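Local coordinates for possible adhesin (Caldicellulosiruptor kronotskyensis, PDB 4WA0), which is a tapirin whose C-terminal beta-helix domain, the part present here, probably mediates attachment of this extremely thermophilic bacterium to cellulose, at residues 76-81 and 220-225; 247-252 and 258-263; 300-305 and 331-336. One frame throughout, in Å; residues are numbered along the deposited sequence. Where two conformers were deposited one is given.

Contact 1: residues 76-81 and 220-225; sequences IIYVEK and DEIRNR
Tyr78 on strand 76-79 and Ile222 on helix 217-224 are the facing positions of this contact, their CA atoms 8.1 Å apart. The axes of strand 76-79 and helix segment 220-224 come within 10.1 Å and run 46° from parallel. No backbone or side-chain hydrogen bond links the two segments; the meeting is apolar. Ile222 CG2 stands 3.6 Å from the centroid of the Tyr78 ring and only 5° off the ring normal, a CH-pi contact in which one methyl sits over the centre of the ring face. Tyr78 CG lies anti to the backbone N (chi1 175°), which lays the ring flat under the Ile222 methyl. The other branch of the isoleucine ends in CD1, which lies 4.0 Å from Tyr78 CB and touches Ile76 CG2 as well. Strand 76-79 forms one side of a coil of a parallel beta-helix, paired along its wall with strands 50-52 and 99-102, and helix 217-224 lies against the outside of that wall. Ile76 and Tyr78 project toward the helix, while Ile77 points the opposite way, onto Ile95 and Ala97. At the phenol end, Tyr78 OH lies 3.6 Å from Arg223 CB, the arginine side chain crossing at about a right angle. Arg223 bends at chi3 and turns back along its own helix, where NH1 donates to Asp220 OD1 at 2.7 Å in a salt bridge. OD1 lies in the guanidinium plane, at its edge, and is met on its anti side, while NH2 makes a weak hydrogen bond to Tyr101 OH on the next coil.

Contact 2: residues 247-252 and 258-263; sequences GSTADT and QIVIYG
Gly247 pairs with Tyr262 at one end of an antiparallel beta hairpin, and Asp251 with Gln258 at the end nearer the turn. Strands 247-251 and 258-263 are tied by six backbone hydrogen bonds, two at each of the pairs Gly247-Tyr262, Thr249-Val260 and Asp251-Gln258. Ser248-Ile261 and Ala250-Ile259 are the non-hydrogen-bonded pairs between them. The hairpin attaches to the beta-helix through strand 258-263, which runs parallel to strand 291-296. Thr249, Val260 and Tyr262 occupy one face, under helix 342-352, while Ser248, Ala250, Ile259 and Ile261 face helix 269-280.

Tyr262 can be followed outward. Its CB is 3.9 Å from Gly247 O, the oxygen that accepts the Tyr262 N-H. CG is anti to the carbonyl carbon (chi1 -65°), and from there the ring runs back along its own strand, its CD2-CE2 edge turned to strand 247-251: CD2 comes 4.0 Å from Gly247 O, and CE2 reaches Thr249 OG1 at 4.1 Å, with that oxygen at the ring edge. Val260 CG2 from the same strand lies over one face, offset toward the rim. At the tip, OH is hydrogen-bonded to Asp347 and Asn351; since Thr249 OG1 also bonds Asp347 OD2, one carboxylate oxygen joins both strands to helix 342-352.

On the other face, Ser248 CB packs on Ile261 CD1 at 3.7 Å, while OG bonds Glu275 OE2 and Arg279 NE. Glu275 and Asp239 are magnesium ligands, which makes the hairpin's beginning a second shell of that metal site: Ser248 OG holds the carboxylate of Glu275, and Ser248 N donates to Asp239 OD2.

Contact 3: residues 300-305 and 331-336; sequences ITFVGG and AGLTLK
Phe302 and Leu333 reach each other through different first torsions: in the phenylalanine CG is anti to the carbonyl carbon (chi1 -65°), whereas in the leucine it is anti to the backbone N (chi1 174°). Each side chain leaves its backbone toward the other segment and the two meet at an angle; the CA atoms of Phe302 and Leu333 are 8.3 Å apart. Leu333 brings both methyls to the ring. CD1 makes a CH-pi contact, 4.1 Å from the Phe302 centroid and 19° off its normal, over the face but displaced toward the rim. The second methyl, CD2, touches Phe302 CE2 at 3.8 Å and also approaches CZ, so the leucine fork grips the far part of the ring rather than its attachment at CG.

These residues belong to two different parallel sheets of the beta-helix, strand 299-302 to one and strand 333-337 to another, and their side chains meet in the interior of the coil. Thr308 touches both, and Ile314 closes on Leu333 from strand 313-316.

Nearer the surface, the loops that leave and enter these strands come together. Ala331 CB lies 3.5 Å from Gly305 O and 3.7 Å from Gly304 O, a single methyl beside two successive carbonyls. Gly305 O also accepts a hydrogen bond from Asn328 ND2. The Phe302-Leu333 pair thus coheres by dispersion and by methyl hydrogens over the aromatic face, whereas the Ala331 end sets a methyl against polar backbone; only the inner half is purely nonpolar, and no hydrogen bond directs either half.

How the contacts relate
The three contacts are met one after another along the chain, none enclosing another. Contacts 2 and 3 lie toward the same end of the domain, their centres about 19 Å apart and nearest atoms about 7 Å apart. Contact 1 is farther off, its centre about 31 Å from that of contact 2 and about 29 Å from that of contact 3. Strands 76-79 and 258-263 belong to the same wall of the beta-helix, whereas contact 3 joins the other two walls from within. After its first coils the chain leaves for outer helix 217-224 and rejoins through the second hairpin strand, so helix and magnesium-side hairpin share one wall of the domain that probably carries cellulose attachment.

Contact 1: residues 76-81 and 220-225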
loop_
_atom_site.group_PDB
_atom_site.type_symbol
_atom_site.label_atom_id
_atom_site.label_comp_id
_atom_site.label_asym_id
_atom_site.label_seq_id
_atom_site.Cartn_x
_atom_site.Cartn_y
_atom_site.Cartn_z
ATOM N N ILE A 76 8.102 0.732 -4.969
ATOM C CA ILE A 76 7.090 0.223 -5.871
ATOM C C ILE A 76 5.688 0.126 -5.255
ATOM O O ILE A 76 5.544 -0.332 -4.153
ATOM C CB ILE A 76 7.502 -1.174 -6.408
ATOM C CG1 ILE A 76 8.759 -1.055 -7.299
ATOM C CG2 ILE A 76 6.333 -1.862 -7.107
ATOM C CD1 ILE A 76 9.487 -2.345 -7.644
ATOM N N ILE A 77 4.680 0.588 -5.989
ATOM C CA ILE A 77 3.272 0.228 -5.776
ATOM C C ILE A 77 2.998 -0.846 -6.873
ATOM O O ILE A 77 3.075 -0.536 -8.087
ATOM C CB ILE A 77 2.325 1.444 -5.933
ATOM C CG1 ILE A 77 2.622 2.516 -4.850
ATOM C CG2 ILE A 77 0.863 1.008 -5.821
ATOM C CD1 ILE A 77 1.723 3.680 -4.838
ATOM N N TYR A 78 2.561 -2.011 -6.449
ATOM C CA TYR A 78 2.210 -3.063 -7.365
ATOM C C TYR A 78 0.794 -3.435 -7.161
ATOM O O TYR A 78 0.418 -3.754 -6.070
ATOM C CB TYR A 78 3.137 -4.251 -7.186
ATOM C CG TYR A 78 2.795 -5.482 -8.013
ATOM C CD1 TYR A 78 1.735 -6.287 -7.693
ATOM C CD2 TYR A 78 3.601 -5.883 -9.067
ATOM C CE1 TYR A 78 1.444 -7.472 -8.408
ATOM C CE2 TYR A 78 3.289 -7.026 -9.816
ATOM C CZ TYR A 78 2.196 -7.783 -9.494
ATOM O OH TYR A 78 1.858 -8.952 -10.127
ATOM N N VAL A 79 0.012 -3.407 -8.224
ATOM C CA VAL A 79 -1.409 -3.819 -8.157
ATOM C C VAL A 79 -1.644 -4.834 -9.253
ATOM O O VAL A 79 -1.566 -4.514 -10.448
ATOM C CB VAL A 79 -2.339 -2.626 -8.319
ATOM C CG1 VAL A 79 -3.814 -3.039 -8.182
ATOM C CG2 VAL A 79 -2.014 -1.543 -7.279
ATOM N N GLU A 80 -1.958 -6.072 -8.876
ATOM C CA GLU A 80 -2.183 -7.099 -9.901
ATOM C C GLU A 80 -3.420 -6.829 -10.789
ATOM O O GLU A 80 -3.403 -7.091 -12.017
ATOM C CB GLU A 80 -2.264 -8.474 -9.206
ATOM C CG GLU A 80 -2.481 -9.643 -10.166
ATOM C CD GLU A 80 -2.899 -10.948 -9.483
ATOM O OE1 GLU A 80 -2.086 -11.535 -8.774
ATOM O OE2 GLU A 80 -4.047 -11.437 -9.714
ATOM N N LYS A 81 -4.507 -6.344 -10.181
ATOM C CA LYS A 81 -5.767 -6.040 -10.906
ATOM C C LYS A 81 -5.933 -4.540 -11.054
ATOM O O LYS A 81 -4.986 -3.931 -11.573
ATOM C CB LYS A 81 -6.947 -6.815 -10.290
ATOM C CG LYS A 81 -6.661 -8.313 -10.214
ATOM C CD LYS A 81 -7.822 -9.068 -9.606
ATOM C CE LYS A 81 -7.448 -10.560 -9.543
ATOM N NZ LYS A 81 -8.603 -11.266 -8.950
ATOM N N ASP A 220 7.990 -8.436 -12.523
ATOM C CA ASP A 220 7.889 -9.844 -12.744
ATOM C C ASP A 220 8.388 -10.655 -11.536
ATOM O O ASP A 220 7.846 -11.727 -11.287
ATOM C CB ASP A 220 8.591 -10.289 -14.061
ATOM C CG ASP A 220 8.022 -11.653 -14.612
ATOM O OD1 ASP A 220 6.750 -11.858 -14.686
ATOM O OD2 ASP A 220 8.857 -12.543 -14.953
ATOM N N GLU A 221 9.326 -10.111 -10.770
ATOM C CA GLU A 221 9.760 -10.802 -9.559
ATOM C C GLU A 221 8.594 -10.915 -8.588
ATOM O O GLU A 221 8.298 -11.997 -8.046
ATOM C CB GLU A 221 10.923 -10.072 -8.878
ATOM C CG GLU A 221 11.883 -11.013 -8.214
ATOM C CD GLU A 221 12.130 -10.699 -6.771
ATOM O OE1 GLU A 221 12.917 -9.757 -6.492
ATOM O OE2 GLU A 221 11.558 -11.429 -5.932
ATOM N N ILE A 222 7.912 -9.779 -8.378
ATOM C CA ILE A 222 6.776 -9.751 -7.487
ATOM C C ILE A 222 5.694 -10.663 -8.018
ATOM O O ILE A 222 5.159 -11.474 -7.285
ATOM C CB ILE A 222 6.193 -8.341 -7.342
ATOM C CG1 ILE A 222 7.139 -7.426 -6.584
ATOM C CG2 ILE A 222 4.810 -8.408 -6.673
ATOM C CD1 ILE A 222 6.782 -5.945 -6.830
ATOM N N ARG A 223 5.412 -10.602 -9.310
ATOM C CA ARG A 223 4.376 -11.468 -9.877
ATOM C C ARG A 223 4.697 -12.960 -9.669
ATOM O O ARG A 223 3.800 -13.773 -9.409
ATOM C CB ARG A 223 4.304 -11.230 -11.366
ATOM C CG ARG A 223 3.160 -11.988 -12.039
ATOM C CD ARG A 223 3.240 -11.740 -13.552
ATOM N NE ARG A 223 2.946 -10.359 -13.931
ATOM C CZ ARG A 223 3.765 -9.477 -14.521
ATOM N NH1 ARG A 223 5.042 -9.765 -14.813
ATOM N NH2 ARG A 223 3.308 -8.253 -14.791
ATOM N N ASN A 224 5.955 -13.346 -9.799
ATOM C CA ASN A 224 6.243 -14.791 -9.766
ATOM C C ASN A 224 6.651 -15.348 -8.417
ATOM O O ASN A 224 6.759 -16.581 -8.267
ATOM C CB ASN A 224 7.298 -15.164 -10.811
ATOM C CG ASN A 224 6.770 -15.029 -12.231
ATOM O OD1 ASN A 224 5.667 -15.464 -12.556
ATOM N ND2 ASN A 224 7.539 -14.394 -13.064
ATOM N N ARG A 225 6.891 -14.467 -7.443
ATOM C CA ARG A 225 7.234 -14.902 -6.080
ATOM C C ARG A 225 5.990 -15.347 -5.324
ATOM O O ARG A 225 4.968 -14.644 -5.305
ATOM C CB ARG A 225 7.945 -13.794 -5.315
ATOM C CG ARG A 225 8.406 -14.200 -3.916
ATOM C CD ARG A 225 9.409 -13.200 -3.381
ATOM N NE ARG A 225 10.709 -13.296 -4.063
ATOM C CZ ARG A 225 11.667 -14.178 -3.759
ATOM N NH1 ARG A 225 12.818 -14.179 -4.439
ATOM N NH2 ARG A 225 11.490 -15.062 -2.777
#

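Contact 2: residues 247-252 and 258-263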
loop_
_atom_site.group_PDB
_atom_site.type_symbol
_atom_site.label_atom_id
_atom_site.label_comp_id
_atom_site.label_asym_id
_atom_site.label_seq_id
_atom_site.Cartn_x
_atom_site.Cartn_y
_atom_site.Cartn_z
ATOM N N GLY A 247 -0.120 -16.834 22.506
ATOM C CA GLY A 247 1.262 -17.254 22.776
ATOM C C GLY A 247 2.203 -16.075 22.658
ATOM O O GLY A 247 1.863 -15.076 22.049
ATOM N N SER A 248 3.412 -16.226 23.220
ATOM C CA SER A 248 4.405 -15.174 23.131
ATOM C C SER A 248 5.812 -15.694 23.276
ATOM O O SER A 248 6.038 -16.679 23.985
ATOM C CB SER A 248 4.166 -14.134 24.224
ATOM O OG SER A 248 4.174 -14.647 25.539
ATOM N N THR A 249 6.761 -14.982 22.664
ATOM C CA THR A 249 8.154 -15.172 22.930
ATOM C C THR A 249 8.749 -13.796 23.070
ATOM O O THR A 249 8.508 -12.922 22.201
ATOM C CB THR A 249 8.789 -15.912 21.753
ATOM O OG1 THR A 249 8.082 -17.135 21.510
ATOM C CG2 THR A 249 10.308 -16.178 21.902
ATOM N N ALA A 250 9.600 -13.629 24.096
ATOM C CA ALA A 250 10.258 -12.339 24.320
ATOM C C ALA A 250 11.773 -12.425 24.145
ATOM O O ALA A 250 12.371 -13.506 24.279
ATOM C CB ALA A 250 9.914 -11.810 25.639
ATOM N N ASP A 251 12.300 -11.310 23.700
ATOM C CA ASP A 251 13.742 -11.053 23.696
ATOM C C ASP A 251 14.064 -9.883 24.602
ATOM O O ASP A 251 13.849 -8.709 24.224
ATOM C CB ASP A 251 14.224 -10.861 22.271
ATOM C CG ASP A 251 15.754 -10.616 22.163
ATOM O OD1 ASP A 251 16.517 -10.662 23.184
ATOM O OD2 ASP A 251 16.170 -10.323 20.990
ATOM N N THR A 252 14.604 -10.202 25.785
ATOM C CA THR A 252 14.899 -9.194 26.776
ATOM C C THR A 252 16.400 -8.850 26.771
ATOM O O THR A 252 16.861 -8.116 27.623
ATOM C CB THR A 252 14.446 -9.645 28.204
ATOM O OG1 THR A 252 15.038 -10.908 28.497
ATOM C CG2 THR A 252 12.948 -9.764 28.214
ATOM N N GLN A 258 11.865 -6.851 22.976
ATOM C CA GLN A 258 11.043 -7.222 21.850
ATOM C C GLN A 258 10.123 -8.314 22.303
ATOM O O GLN A 258 10.495 -9.164 23.132
ATOM C CB GLN A 258 11.868 -7.779 20.719
ATOM C CG GLN A 258 12.915 -6.836 20.215
ATOM C CD GLN A 258 13.077 -6.906 18.747
ATOM O OE1 GLN A 258 12.363 -7.653 18.058
ATOM N NE2 GLN A 258 13.974 -6.037 18.217
ATOM N N ILE A 259 8.941 -8.351 21.708
ATOM C CA ILE A 259 8.062 -9.533 21.980
ATOM C C ILE A 259 7.206 -9.850 20.750
ATOM O O ILE A 259 6.800 -8.925 19.994
ATOM C CB ILE A 259 7.263 -9.271 23.244
ATOM C CG1 ILE A 259 6.465 -10.526 23.712
ATOM C CG2 ILE A 259 6.339 -8.096 23.046
ATOM C CD1 ILE A 259 5.885 -10.348 25.090
ATOM N N VAL A 260 7.039 -11.141 20.477
ATOM C CA VAL A 260 6.078 -11.572 19.495
ATOM C C VAL A 260 4.868 -12.175 20.223
ATOM O O VAL A 260 5.039 -13.009 21.121
ATOM C CB VAL A 260 6.678 -12.463 18.382
ATOM C CG1 VAL A 260 7.297 -13.696 18.961
ATOM C CG2 VAL A 260 5.656 -12.813 17.321
ATOM N N ILE A 261 3.678 -11.730 19.788
ATOM C CA ILE A 261 2.410 -12.305 20.235
ATOM C C ILE A 261 1.782 -13.079 19.107
ATOM O O ILE A 261 1.645 -12.539 18.024
ATOM C CB ILE A 261 1.477 -11.170 20.675
ATOM C CG1 ILE A 261 2.082 -10.304 21.786
ATOM C CG2 ILE A 261 0.140 -11.633 21.213
ATOM C CD1 ILE A 261 2.623 -10.990 23.023
ATOM N N TYR A 262 1.361 -14.318 19.396
ATOM C CA TYR A 262 0.751 -15.185 18.424
ATOM C C TYR A 262 -0.710 -15.381 18.842
ATOM O O TYR A 262 -0.971 -15.727 19.994
ATOM C CB TYR A 262 1.376 -16.537 18.453
ATOM C CG TYR A 262 2.850 -16.572 18.025
ATOM C CD1 TYR A 262 3.181 -16.537 16.738
ATOM C CD2 TYR A 262 3.847 -16.770 18.961
ATOM C CE1 TYR A 262 4.538 -16.587 16.331
ATOM C CE2 TYR A 262 5.198 -16.803 18.577
ATOM C CZ TYR A 262 5.500 -16.753 17.259
ATOM O OH TYR A 262 6.815 -16.826 16.822
ATOM N N GLY A 263 -1.635 -15.125 17.929
ATOM C CA GLY A 263 -3.064 -15.510 18.178
ATOM C C GLY A 263 -3.572 -16.242 16.964
ATOM O O GLY A 263 -3.852 -15.631 15.944
#

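Contact 3: residues 300-305 and 331-336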
loop_
_atom_site.group_PDB
_atom_site.type_symbol
_atom_site.label_atom_id
_atom_site.label_comp_id
_atom_site.label_asym_id
_atom_site.label_seq_id
_atom_site.Cartn_x
_atom_site.Cartn_y
_atom_site.Cartn_z
ATOM N N ILE A 300 -7.057 -8.528 13.765
ATOM C CA ILE A 300 -6.397 -7.822 14.868
ATOM C C ILE A 300 -7.169 -6.596 15.191
ATOM O O ILE A 300 -7.390 -5.751 14.304
ATOM C CB ILE A 300 -4.879 -7.568 14.539
ATOM C CG1 ILE A 300 -4.214 -8.942 14.381
ATOM C CG2 ILE A 300 -4.201 -6.669 15.578
ATOM C CD1 ILE A 300 -2.765 -8.828 13.963
ATOM N N THR A 301 -7.591 -6.460 16.469
ATOM C CA THR A 301 -8.507 -5.392 16.927
ATOM C C THR A 301 -7.854 -4.635 18.053
ATOM O O THR A 301 -7.308 -5.207 18.992
ATOM C CB THR A 301 -9.852 -5.967 17.390
ATOM O OG1 THR A 301 -10.349 -6.745 16.306
ATOM C CG2 THR A 301 -10.901 -4.867 17.738
ATOM N N PHE A 302 -8.017 -3.333 17.970
ATOM C CA PHE A 302 -7.499 -2.377 18.959
ATOM C C PHE A 302 -8.746 -1.836 19.589
ATOM O O PHE A 302 -9.655 -1.341 18.883
ATOM C CB PHE A 302 -6.631 -1.303 18.296
ATOM C CG PHE A 302 -5.389 -1.834 17.687
ATOM C CD1 PHE A 302 -4.264 -2.141 18.418
ATOM C CD2 PHE A 302 -5.363 -2.128 16.317
ATOM C CE1 PHE A 302 -3.116 -2.674 17.823
ATOM C CE2 PHE A 302 -4.239 -2.681 15.763
ATOM C CZ PHE A 302 -3.119 -2.969 16.487
ATOM N N VAL A 303 -8.871 -2.043 20.914
ATOM C CA VAL A 303 -10.157 -1.779 21.572
ATOM C C VAL A 303 -10.294 -0.417 22.244
ATOM O O VAL A 303 -11.415 -0.009 22.531
ATOM C CB VAL A 303 -10.599 -2.897 22.582
ATOM C CG1 VAL A 303 -10.684 -4.246 21.878
ATOM C CG2 VAL A 303 -9.643 -2.994 23.747
ATOM N N GLY A 304 -9.202 0.284 22.456
ATOM C CA GLY A 304 -9.312 1.674 22.985
ATOM C C GLY A 304 -10.108 2.744 22.217
ATOM O O GLY A 304 -10.197 2.751 20.984
ATOM N N GLY A 305 -10.636 3.724 22.935
ATOM C CA GLY A 305 -11.229 4.930 22.241
ATOM C C GLY A 305 -10.203 5.789 21.513
ATOM O O GLY A 305 -10.527 6.555 20.599
ATOM N N ALA A 331 -10.290 5.903 15.946
ATOM C CA ALA A 331 -9.276 5.955 17.008
ATOM C C ALA A 331 -7.850 6.100 16.413
ATOM O O ALA A 331 -6.995 6.885 16.862
ATOM C CB ALA A 331 -9.408 4.710 17.897
ATOM N N GLY A 332 -7.615 5.299 15.376
ATOM C CA GLY A 332 -6.341 5.318 14.657
ATOM C C GLY A 332 -5.261 4.381 15.207
ATOM O O GLY A 332 -5.349 3.925 16.362
ATOM N N LEU A 333 -4.287 4.079 14.362
ATOM C CA LEU A 333 -3.154 3.256 14.720
ATOM C C LEU A 333 -1.969 3.935 14.070
ATOM O O LEU A 333 -2.019 4.201 12.851
ATOM C CB LEU A 333 -3.228 1.841 14.149
ATOM C CG LEU A 333 -1.966 0.937 14.371
ATOM C CD1 LEU A 333 -1.774 0.652 15.855
ATOM C CD2 LEU A 333 -2.116 -0.402 13.635
ATOM N N THR A 334 -0.898 4.136 14.823
ATOM C CA THR A 334 0.380 4.532 14.296
ATOM C C THR A 334 1.310 3.353 14.451
ATOM O O THR A 334 1.429 2.813 15.569
ATOM C CB THR A 334 0.926 5.729 15.089
ATOM O OG1 THR A 334 0.136 6.879 14.767
ATOM C CG2 THR A 334 2.313 6.004 14.787
ATOM N N LEU A 335 1.900 2.931 13.350
ATOM C CA LEU A 335 2.827 1.803 13.281
ATOM C C LEU A 335 4.170 2.245 12.686
ATOM O O LEU A 335 4.266 2.584 11.494
ATOM C CB LEU A 335 2.217 0.634 12.521
ATOM C CG LEU A 335 3.093 -0.588 12.177
ATOM C CD1 LEU A 335 3.643 -1.232 13.459
ATOM C CD2 LEU A 335 2.295 -1.582 11.328
ATOM N N LYS A 336 5.198 2.227 13.531
ATOM C CA LYS A 336 6.543 2.484 13.077
ATOM C C LYS A 336 7.191 1.131 12.923
ATOM O O LYS A 336 7.423 0.411 13.900
ATOM C CB LYS A 336 7.339 3.285 14.088
ATOM C CG LYS A 336 8.782 3.492 13.653
ATOM C CD LYS A 336 8.987 4.784 12.928
ATOM C CE LYS A 336 10.153 5.589 13.463
ATOM N NZ LYS A 336 11.483 5.015 13.163
#